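Local coordinates for protein UDP-glucose:anthocyanidin 3-O-glucosyltransferase (Clitoria ternatea, PDB 4REL) that is a plant glycosyltransferase of the GT-B fold, built from two Rossmann-like domains that face each other across a cleft, at residues N3-P13 with N34-S45; G89-I97 with V117-L127. All blocks are in the same frame, centred on the assembly; numbering follows the deposited sequence. Where two conformers were deposited one is given.

Interaction 1: N3-P13 with N34-S45; sequences NKQHVAIFPFP and NTSFSFIGTHSS. With GOL (glycerol), chain E; ACT (acetate ion), chain G.
The Phe39 ring takes Pro11 over one face: CD of Pro11 lies 4.3 Å from the ring centroid and 25° off its normal, a CH-pi contact. Phe37 is met at its ring edge by Ile9 CD1, and the His6 imidazole at its edge by Ser36 O and by Ser38 OG, which hydrogen-bonds His6 NE2 at 2.7 Å. These groups line a parallel strand pair, 6-10 and 36-42, joined through helix 18-31 as a beta-alpha-beta unit of a Rossmann-like sheet. The strand axes approach to 4.7 Å at 19°. Five backbone bonds set the register: Gln5 O, Val7 O and Ile9 O accept from Ser36, Ser38 and Ile40, while Val7 N and Ile9 N donate to Ser36 O and Ser38 O. Val7, Ile9, Phe37 and Phe39 share one face, which Leu21, Val25 and Leu28 of helix 18-31 partly cover; His6, Ala8, Ser36 and Ser38 share the other. With CG anti to the backbone N (chi1 178°), His6 swings its ring across to Ser38, and Gln106 O holds ND1. Phe10 runs alongside Ile40, its CE1 3.6 Å from Ile40 CD1. Past the strands, Thr42 and Ser45 form a capping box, with Ser45 N 3.0 Å from Thr42 OG1, and Pro13 CB packs on Ser45. Water 1 donates to both Pro11 O and Ile40 O, 2.9 Å from each.

Interaction 2: G89-I97 with V117-L127; sequences GPDNLRKGI and VTSSLLVAQTL
Val123 enters helix 89-97 as a knob in a hole formed by Pro90, Leu93, Arg94 and Ile97. Its two methyls divide the work: CG1, anti to the backbone N (chi1 172°), meets Ile97 CG1 tip to tip at 3.9 Å, whereas Val123 CG2 touches Pro90 O at 3.8 Å and also reaches CB of Leu93 and CG of Arg94. Leu93 probes further toward the start of the partner helix, its CD1 lying 3.4 Å from Ser120 N and also against Val117 CG1. At the opening turns Pro90 is flanked by Ser119, whose OG faces the ring CD, and by Leu122 CD1.

Arg94 lies along the more exposed border of the contact. It was modelled in two conformers, so its polar contacts are tentative. In the one given, its chain, extended from CG to NE, runs past Val123 in the opposite direction, and Val123 CG2 lies over one face of the guanidinium. The hydrogen bond from Arg94 NH2 to Thr126 OG1 is weak and doubtful (3.0 Å, 131° at the hydrogen). The guanidinium has two partners in its plane: Asp91 OD1, in a salt bridge with NH1 at 3.1 Å, and water 3, which accepts from Arg94 NE at 2.9 Å and bonds weakly to Val123 O.

In the second shell, Ser120 OG donates to Val117 O, which also accepts from Ser120 N, and Trp131 NE1 bonds the same hydroxyl. The helix axes pass 8.5 Å apart with a crossing angle of -61°. Beneath them, Leu93 and Ile97 touch Phe10 of strand 6-10, Val123 touches Ile111 of strand 110-114, and Leu93 also meets Ile64 of strand 59-64.

Interaction 1 closes before interaction 2 opens along the chain, yet their centres lie 12 Å apart, one within the seven-stranded parallel sheet and the other in the helices packed against it. Strand 110-114 links helices 89-104 and 119-127 in sequence and runs beside strand 6-10. The two contacts meet directly: Ile40 CD1 packs 3.7 Å from Gly96 C, and Pro11 O lies 3.6 Å from Val117 CG2. The Pro13 end of interaction 1 and the start of segment 117-127 lie toward the bound 3,5,7-trihydroxy-2-(4-hydroxyphenyl)-4H-chromen-4-one (KMP), about 9 Å from the Pro13 side chain and about 11 Å from that of Val117, whose preceding residue Phe116 lines the ligand pocket.

Interaction 1: N3-P13 with N34-S45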
loop_
_atom_site.group_PDB
_atom_site.type_symbol
_atom_site.label_atom_id
_atom_site.label_comp_id
_atom_site.label_asym_id
_atom_site.label_seq_id
_atom_site.Cartn_x
_atom_site.Cartn_y
_atom_site.Cartn_z
ATOM N N ASN A 3 31.427 -1.622 16.082
ATOM C CA ASN A 3 30.391 -1.922 15.102
ATOM C C ASN A 3 30.335 -0.785 14.088
ATOM O O ASN A 3 30.192 0.383 14.453
ATOM C CB ASN A 3 29.015 -2.132 15.746
ATOM C CG ASN A 3 27.947 -2.555 14.729
ATOM O OD1 ASN A 3 27.609 -1.802 13.821
ATOM N ND2 ASN A 3 27.405 -3.753 14.898
ATOM N N LYS A 4 30.470 -1.131 12.816
ATOM C CA LYS A 4 30.467 -0.122 11.774
ATOM C C LYS A 4 29.336 -0.370 10.789
ATOM O O LYS A 4 29.362 0.172 9.692
ATOM C CB LYS A 4 31.810 -0.102 11.035
ATOM C CG LYS A 4 33.009 0.170 11.933
ATOM C CD LYS A 4 34.273 0.466 11.125
ATOM C CE LYS A 4 35.435 0.898 12.029
ATOM N NZ LYS A 4 36.726 1.028 11.282
ATOM N N GLN A 5 28.361 -1.199 11.177
ATOM C CA GLN A 5 27.208 -1.471 10.302
ATOM C C GLN A 5 26.357 -0.213 10.148
ATOM O O GLN A 5 25.987 0.439 11.134
ATOM C CB GLN A 5 26.352 -2.625 10.831
ATOM C CG GLN A 5 27.096 -3.963 10.964
ATOM C CD GLN A 5 27.962 -4.272 9.758
ATOM O OE1 GLN A 5 29.164 -4.001 9.757
ATOM N NE2 GLN A 5 27.357 -4.842 8.724
ATOM N N HIS A 6 26.046 0.130 8.906
ATOM C CA HIS A 6 25.377 1.395 8.626
ATOM C C HIS A 6 24.473 1.245 7.417
ATOM O O HIS A 6 24.945 1.143 6.282
ATOM C CB HIS A 6 26.413 2.500 8.395
ATOM C CG HIS A 6 25.819 3.841 8.054
ATOM N ND1 HIS A 6 26.567 4.866 7.522
ATOM C CD2 HIS A 6 24.564 4.323 8.208
ATOM C CE1 HIS A 6 25.787 5.923 7.329
ATOM N NE2 HIS A 6 24.570 5.617 7.736
ATOM N N VAL A 7 23.168 1.254 7.670
ATOM C CA VAL A 7 22.181 1.042 6.626
ATOM C C VAL A 7 21.622 2.396 6.195
ATOM O O VAL A 7 21.185 3.199 7.031
ATOM C CB VAL A 7 21.034 0.156 7.149
ATOM C CG1 VAL A 7 20.013 -0.113 6.054
ATOM C CG2 VAL A 7 21.596 -1.151 7.677
ATOM N N ALA A 8 21.658 2.669 4.893
ATOM C CA ALA A 8 21.022 3.871 4.373
ATOM C C ALA A 8 19.693 3.448 3.798
ATOM O O ALA A 8 19.610 2.414 3.133
ATOM C CB ALA A 8 21.880 4.516 3.303
ATOM N N ILE A 9 18.656 4.251 4.046
ATOM C CA ILE A 9 17.307 3.902 3.634
ATOM C C ILE A 9 16.716 5.004 2.777
ATOM O O ILE A 9 16.734 6.178 3.168
ATOM C CB ILE A 9 16.396 3.657 4.856
ATOM C CG1 ILE A 9 16.954 2.508 5.713
ATOM C CG2 ILE A 9 14.974 3.319 4.404
ATOM C CD1 ILE A 9 17.654 2.978 6.979
ATOM N N PHE A 10 16.205 4.620 1.605
ATOM C CA PHE A 10 15.551 5.563 0.683
ATOM C C PHE A 10 14.087 5.211 0.477
ATOM O O PHE A 10 13.778 4.336 -0.330
ATOM C CB PHE A 10 16.244 5.561 -0.694
ATOM C CG PHE A 10 17.695 5.993 -0.657
ATOM C CD1 PHE A 10 18.035 7.341 -0.658
ATOM C CD2 PHE A 10 18.711 5.043 -0.645
ATOM C CE1 PHE A 10 19.371 7.741 -0.627
ATOM C CE2 PHE A 10 20.049 5.426 -0.619
ATOM C CZ PHE A 10 20.378 6.785 -0.614
ATOM N N PRO A 11 13.177 5.900 1.184
ATOM C CA PRO A 11 11.763 5.726 0.836
ATOM C C PRO A 11 11.463 6.320 -0.525
ATOM O O PRO A 11 12.194 7.197 -0.989
ATOM C CB PRO A 11 11.041 6.567 1.892
ATOM C CG PRO A 11 12.054 7.642 2.255
ATOM C CD PRO A 11 13.364 6.895 2.255
ATOM N N PHE A 12 10.394 5.845 -1.154
ATOM C CA PHE A 12 9.719 6.603 -2.202
ATOM C C PHE A 12 8.960 7.661 -1.402
ATOM O O PHE A 12 8.064 7.335 -0.626
ATOM C CB PHE A 12 8.776 5.674 -2.968
ATOM C CG PHE A 12 8.158 6.290 -4.199
ATOM C CD1 PHE A 12 8.945 6.811 -5.222
ATOM C CD2 PHE A 12 6.786 6.280 -4.361
ATOM C CE1 PHE A 12 8.349 7.354 -6.376
ATOM C CE2 PHE A 12 6.189 6.820 -5.505
ATOM C CZ PHE A 12 6.971 7.349 -6.508
ATOM N N PRO A 13 9.356 8.936 -1.546
ATOM C CA PRO A 13 9.015 9.945 -0.528
ATOM C C PRO A 13 7.610 10.535 -0.685
ATOM O O PRO A 13 7.420 11.763 -0.702
ATOM C CB PRO A 13 10.104 10.999 -0.728
ATOM C CG PRO A 13 10.376 10.943 -2.218
ATOM C CD PRO A 13 10.272 9.467 -2.574
ATOM N N ASN A 34 22.998 -1.591 17.908
ATOM C CA ASN A 34 24.386 -1.222 17.640
ATOM C C ASN A 34 24.649 -0.813 16.189
ATOM O O ASN A 34 25.768 -0.450 15.823
ATOM C CB ASN A 34 25.335 -2.351 18.069
ATOM C CG ASN A 34 25.277 -3.589 17.154
ATOM O OD1 ASN A 34 26.186 -4.421 17.190
ATOM N ND2 ASN A 34 24.210 -3.726 16.355
ATOM N N THR A 35 23.606 -0.871 15.370
ATOM C CA THR A 35 23.716 -0.583 13.943
ATOM C C THR A 35 23.067 0.766 13.655
ATOM O O THR A 35 22.041 1.094 14.251
ATOM C CB THR A 35 23.007 -1.678 13.130
ATOM O OG1 THR A 35 23.708 -2.917 13.303
ATOM C CG2 THR A 35 22.964 -1.334 11.650
ATOM N N SER A 36 23.685 1.548 12.770
ATOM C CA SER A 36 23.170 2.863 12.391
ATOM C C SER A 36 22.191 2.727 11.247
ATOM O O SER A 36 22.470 2.016 10.281
ATOM C CB SER A 36 24.309 3.770 11.928
ATOM O OG SER A 36 25.251 3.956 12.979
ATOM N N PHE A 37 21.063 3.428 11.354
ATOM C CA PHE A 37 20.067 3.471 10.289
ATOM C C PHE A 37 19.852 4.924 9.880
ATOM O O PHE A 37 19.461 5.763 10.695
ATOM C CB PHE A 37 18.754 2.820 10.747
ATOM C CG PHE A 37 18.878 1.335 10.997
ATOM C CD1 PHE A 37 18.514 0.420 10.018
ATOM C CD2 PHE A 37 19.409 0.856 12.190
ATOM C CE1 PHE A 37 18.640 -0.952 10.231
ATOM C CE2 PHE A 37 19.545 -0.514 12.407
ATOM C CZ PHE A 37 19.157 -1.417 11.428
ATOM N N SER A 38 20.121 5.217 8.613
ATOM C CA SER A 38 20.061 6.584 8.126
ATOM C C SER A 38 18.927 6.697 7.121
ATOM O O SER A 38 19.012 6.164 6.016
ATOM C CB SER A 38 21.398 6.982 7.497
ATOM O OG SER A 38 22.437 7.060 8.484
ATOM N N PHE A 39 17.868 7.388 7.526
ATOM C CA PHE A 39 16.630 7.486 6.751
ATOM C C PHE A 39 16.675 8.775 5.935
ATOM O O PHE A 39 16.710 9.875 6.486
ATOM C CB PHE A 39 15.436 7.491 7.718
ATOM C CG PHE A 39 14.126 7.117 7.089
ATOM C CD1 PHE A 39 13.672 5.809 7.134
ATOM C CD2 PHE A 39 13.340 8.076 6.469
ATOM C CE1 PHE A 39 12.457 5.452 6.570
ATOM C CE2 PHE A 39 12.115 7.728 5.900
ATOM C CZ PHE A 39 11.679 6.421 5.949
ATOM N N ILE A 40 16.666 8.638 4.616
ATOM C CA ILE A 40 16.949 9.762 3.734
ATOM C C ILE A 40 15.695 10.107 2.937
ATOM O O ILE A 40 15.310 9.380 2.021
ATOM C CB ILE A 40 18.102 9.416 2.767
ATOM C CG1 ILE A 40 19.365 9.040 3.557
ATOM C CG2 ILE A 40 18.380 10.578 1.820
ATOM C CD1 ILE A 40 20.452 8.354 2.707
ATOM N N GLY A 41 15.053 11.213 3.297
ATOM C CA GLY A 41 13.823 11.623 2.629
ATOM C C GLY A 41 13.897 13.058 2.152
ATOM O O GLY A 41 14.952 13.687 2.234
ATOM N N THR A 42 12.779 13.580 1.651
ATOM C CA THR A 42 12.710 14.980 1.251
ATOM C C THR A 42 12.196 15.787 2.434
ATOM O O THR A 42 11.770 15.212 3.439
ATOM C CB THR A 42 11.747 15.171 0.080
ATOM O OG1 THR A 42 10.445 14.705 0.466
ATOM C CG2 THR A 42 12.209 14.368 -1.128
ATOM N N HIS A 43 12.211 17.112 2.323
ATOM C CA HIS A 43 11.695 17.926 3.419
ATOM C C HIS A 43 10.234 17.560 3.656
ATOM O O HIS A 43 9.820 17.341 4.793
ATOM C CB HIS A 43 11.866 19.424 3.150
ATOM C CG HIS A 43 11.260 20.294 4.207
ATOM N ND1 HIS A 43 11.967 20.733 5.304
ATOM C CD2 HIS A 43 10.007 20.789 4.340
ATOM C CE1 HIS A 43 11.177 21.470 6.066
ATOM N NE2 HIS A 43 9.983 21.519 5.504
ATOM N N SER A 44 9.459 17.442 2.583
ATOM C CA SER A 44 8.048 17.114 2.741
ATOM C C SER A 44 7.809 15.694 3.275
ATOM O O SER A 44 6.896 15.486 4.068
ATOM C CB SER A 44 7.269 17.365 1.446
ATOM O OG SER A 44 7.746 16.557 0.408
ATOM N N SER A 45 8.623 14.722 2.866
ATOM C CA SER A 45 8.403 13.359 3.348
ATOM C C SER A 45 8.858 13.220 4.796
ATOM O O SER A 45 8.263 12.467 5.574
ATOM C CB SER A 45 9.051 12.299 2.442
ATOM O OG SER A 45 10.445 12.166 2.658
HETATM C C1 GOL E . 5.306 13.640 1.363
HETATM O O1 GOL E . 6.112 14.214 0.326
HETATM C C2 GOL E . 3.834 13.676 0.966
HETATM O O2 GOL E . 3.534 12.600 0.071
HETATM C C3 GOL E . 2.977 13.530 2.211
HETATM O O3 GOL E . 1.612 13.306 1.837
HETATM C C ACT G . 23.945 4.244 16.496
HETATM O O ACT G . 24.102 4.599 15.307
HETATM O OXT ACT G . 23.676 5.078 17.394
HETATM C CH3 ACT G . 24.222 2.812 16.867
HETATM O O HOH W 1 14.601 8.724 -0.669
HETATM O O HOH W 2 8.724 14.194 -1.556
#

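Interaction 2: G89-I97 with V117-L127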
loop_
_atom_site.group_PDB
_atom_site.type_symbol
_atom_site.label_atom_id
_atom_site.label_comp_id
_atom_site.label_asym_id
_atom_site.label_seq_id
_atom_site.Cartn_x
_atom_site.Cartn_y
_atom_site.Cartn_z
ATOM N N GLY A 89 17.751 11.877 -9.818
ATOM C CA GLY A 89 18.774 10.893 -10.124
ATOM C C GLY A 89 19.610 10.442 -8.944
ATOM O O GLY A 89 19.364 10.829 -7.798
ATOM N N PRO A 90 20.616 9.604 -9.222
ATOM C CA PRO A 90 21.422 9.054 -8.132
ATOM C C PRO A 90 22.265 10.117 -7.431
ATOM O O PRO A 90 22.572 9.944 -6.260
ATOM C CB PRO A 90 22.302 8.012 -8.834
ATOM C CG PRO A 90 22.324 8.427 -10.287
ATOM C CD PRO A 90 20.958 9.010 -10.529
ATOM N N ASP A 91 22.624 11.201 -8.110
ATOM C CA ASP A 91 23.430 12.216 -7.430
ATOM C C ASP A 91 22.720 12.874 -6.249
ATOM O O ASP A 91 23.344 13.175 -5.233
ATOM C CB ASP A 91 23.974 13.253 -8.407
ATOM C CG ASP A 91 25.143 12.723 -9.199
ATOM O OD1 ASP A 91 25.810 11.783 -8.702
ATOM O OD2 ASP A 91 25.389 13.234 -10.306
ATOM N N ASN A 92 21.415 13.083 -6.369
ATOM C CA ASN A 92 20.647 13.594 -5.245
ATOM C C ASN A 92 20.649 12.582 -4.105
ATOM O O ASN A 92 20.781 12.944 -2.934
ATOM C CB ASN A 92 19.219 13.905 -5.692
ATOM C CG ASN A 92 18.387 14.568 -4.609
ATOM O OD1 ASN A 92 18.880 15.395 -3.835
ATOM N ND2 ASN A 92 17.107 14.220 -4.561
ATOM N N LEU A 93 20.515 11.304 -4.443
ATOM C CA LEU A 93 20.569 10.267 -3.419
ATOM C C LEU A 93 21.929 10.233 -2.744
ATOM O O LEU A 93 22.024 10.013 -1.525
ATOM C CB LEU A 93 20.242 8.893 -4.012
ATOM C CG LEU A 93 18.929 8.790 -4.776
ATOM C CD1 LEU A 93 18.765 7.338 -5.256
ATOM C CD2 LEU A 93 17.772 9.187 -3.886
ATOM N N ARG A 94 22.990 10.458 -3.516
ATOM C CA ARG A 94 24.345 10.434 -2.961
ATOM C C ARG A 94 24.607 11.626 -2.051
ATOM O O ARG A 94 25.503 11.596 -1.222
ATOM C CB ARG A 94 25.402 10.363 -4.073
ATOM C CG ARG A 94 25.353 9.071 -4.881
ATOM C CD ARG A 94 26.398 9.045 -5.995
ATOM N NE ARG A 94 26.371 7.782 -6.729
ATOM C CZ ARG A 94 26.020 7.655 -8.007
ATOM N NH1 ARG A 94 25.671 8.720 -8.725
ATOM N NH2 ARG A 94 26.021 6.453 -8.564
ATOM N N LYS A 95 23.826 12.689 -2.207
ATOM C CA LYS A 95 23.947 13.798 -1.265
ATOM C C LYS A 95 23.445 13.304 0.101
ATOM O O LYS A 95 24.011 13.630 1.140
ATOM C CB LYS A 95 23.169 15.033 -1.745
ATOM C CG LYS A 95 23.617 16.340 -1.108
ATOM C CD LYS A 95 22.886 16.636 0.195
ATOM C CE LYS A 95 21.412 16.931 -0.040
ATOM N NZ LYS A 95 20.793 17.695 1.078
ATOM N N GLY A 96 22.388 12.499 0.093
ATOM C CA GLY A 96 21.908 11.865 1.310
ATOM C C GLY A 96 22.951 10.962 1.938
ATOM O O GLY A 96 23.128 10.957 3.162
ATOM N N ILE A 97 23.630 10.171 1.106
ATOM C CA ILE A 97 24.676 9.277 1.610
ATOM C C ILE A 97 25.759 10.112 2.289
ATOM O O ILE A 97 26.238 9.772 3.386
ATOM C CB ILE A 97 25.305 8.444 0.480
ATOM C CG1 ILE A 97 24.248 7.526 -0.187
ATOM C CG2 ILE A 97 26.526 7.654 1.004
ATOM C CD1 ILE A 97 23.752 6.399 0.695
ATOM N N VAL A 117 12.478 3.555 -6.160
ATOM C CA VAL A 117 13.651 4.429 -6.224
ATOM C C VAL A 117 14.788 3.648 -6.867
ATOM O O VAL A 117 15.770 3.274 -6.225
ATOM C CB VAL A 117 14.048 4.975 -4.837
ATOM C CG1 VAL A 117 15.141 6.048 -4.975
ATOM C CG2 VAL A 117 12.827 5.576 -4.157
ATOM N N THR A 118 14.647 3.387 -8.158
ATOM C CA THR A 118 15.588 2.499 -8.829
ATOM C C THR A 118 16.986 3.099 -8.936
ATOM O O THR A 118 17.964 2.364 -9.051
ATOM C CB THR A 118 15.091 2.094 -10.219
ATOM O OG1 THR A 118 14.961 3.272 -11.022
ATOM C CG2 THR A 118 13.726 1.394 -10.112
ATOM N N SER A 119 17.088 4.426 -8.892
ATOM C CA SER A 119 18.409 5.070 -8.900
ATOM C C SER A 119 19.260 4.654 -7.695
ATOM O O SER A 119 20.489 4.742 -7.737
ATOM C CB SER A 119 18.285 6.596 -8.947
ATOM O OG SER A 119 17.831 7.016 -10.223
ATOM N N SER A 120 18.617 4.209 -6.619
ATOM C CA SER A 120 19.377 3.795 -5.441
ATOM C C SER A 120 20.148 2.498 -5.671
ATOM O O SER A 120 21.106 2.211 -4.956
ATOM C CB SER A 120 18.492 3.717 -4.184
ATOM O OG SER A 120 17.549 2.671 -4.281
ATOM N N LEU A 121 19.755 1.715 -6.675
ATOM C CA LEU A 121 20.542 0.537 -7.013
ATOM C C LEU A 121 21.889 0.954 -7.593
ATOM O O LEU A 121 22.919 0.339 -7.290
ATOM C CB LEU A 121 19.782 -0.375 -7.989
ATOM C CG LEU A 121 20.597 -1.496 -8.648
ATOM C CD1 LEU A 121 21.149 -2.489 -7.641
ATOM C CD2 LEU A 121 19.717 -2.211 -9.676
ATOM N N LEU A 122 21.883 2.002 -8.414
ATOM C CA LEU A 122 23.123 2.536 -8.971
ATOM C C LEU A 122 24.028 3.015 -7.848
ATOM O O LEU A 122 25.255 2.826 -7.894
ATOM C CB LEU A 122 22.839 3.702 -9.918
ATOM C CG LEU A 122 22.045 3.427 -11.183
ATOM C CD1 LEU A 122 21.820 4.733 -11.945
ATOM C CD2 LEU A 122 22.773 2.405 -12.042
ATOM N N VAL A 123 23.416 3.627 -6.835
ATOM C CA VAL A 123 24.158 4.125 -5.676
ATOM C C VAL A 123 24.796 2.952 -4.936
ATOM O O VAL A 123 25.970 2.997 -4.561
ATOM C CB VAL A 123 23.239 4.925 -4.721
ATOM C CG1 VAL A 123 23.963 5.277 -3.421
ATOM C CG2 VAL A 123 22.758 6.197 -5.403
ATOM N N ALA A 124 24.019 1.895 -4.731
ATOM C CA ALA A 124 24.532 0.716 -4.038
ATOM C C ALA A 124 25.672 0.082 -4.830
ATOM O O ALA A 124 26.673 -0.346 -4.258
ATOM C CB ALA A 124 23.420 -0.293 -3.799
ATOM N N GLN A 125 25.528 0.037 -6.152
ATOM C CA GLN A 125 26.558 -0.566 -6.988
ATOM C C GLN A 125 27.856 0.245 -6.962
ATOM O O GLN A 125 28.953 -0.319 -6.924
ATOM C CB GLN A 125 26.038 -0.797 -8.411
ATOM C CG GLN A 125 25.002 -1.918 -8.478
ATOM C CD GLN A 125 24.277 -1.965 -9.807
ATOM O OE1 GLN A 125 24.268 -0.989 -10.556
ATOM N NE2 GLN A 125 23.656 -3.098 -10.100
ATOM N N THR A 126 27.721 1.566 -6.947
ATOM C CA THR A 126 28.864 2.463 -6.829
ATOM C C THR A 126 29.627 2.256 -5.517
ATOM O O THR A 126 30.869 2.253 -5.491
ATOM C CB THR A 126 28.410 3.924 -6.947
ATOM O OG1 THR A 126 28.007 4.170 -8.295
ATOM C CG2 THR A 126 29.535 4.864 -6.579
ATOM N N LEU A 127 28.884 2.061 -4.433
ATOM C CA LEU A 127 29.484 1.855 -3.112
ATOM C C LEU A 127 29.927 0.408 -2.899
ATOM O O LEU A 127 30.604 0.093 -1.908
ATOM C CB LEU A 127 28.492 2.256 -2.018
ATOM C CG LEU A 127 28.041 3.714 -2.006
ATOM C CD1 LEU A 127 26.996 3.937 -0.928
ATOM C CD2 LEU A 127 29.251 4.640 -1.790
HETATM O O HOH W 3 27.067 6.153 -4.414
#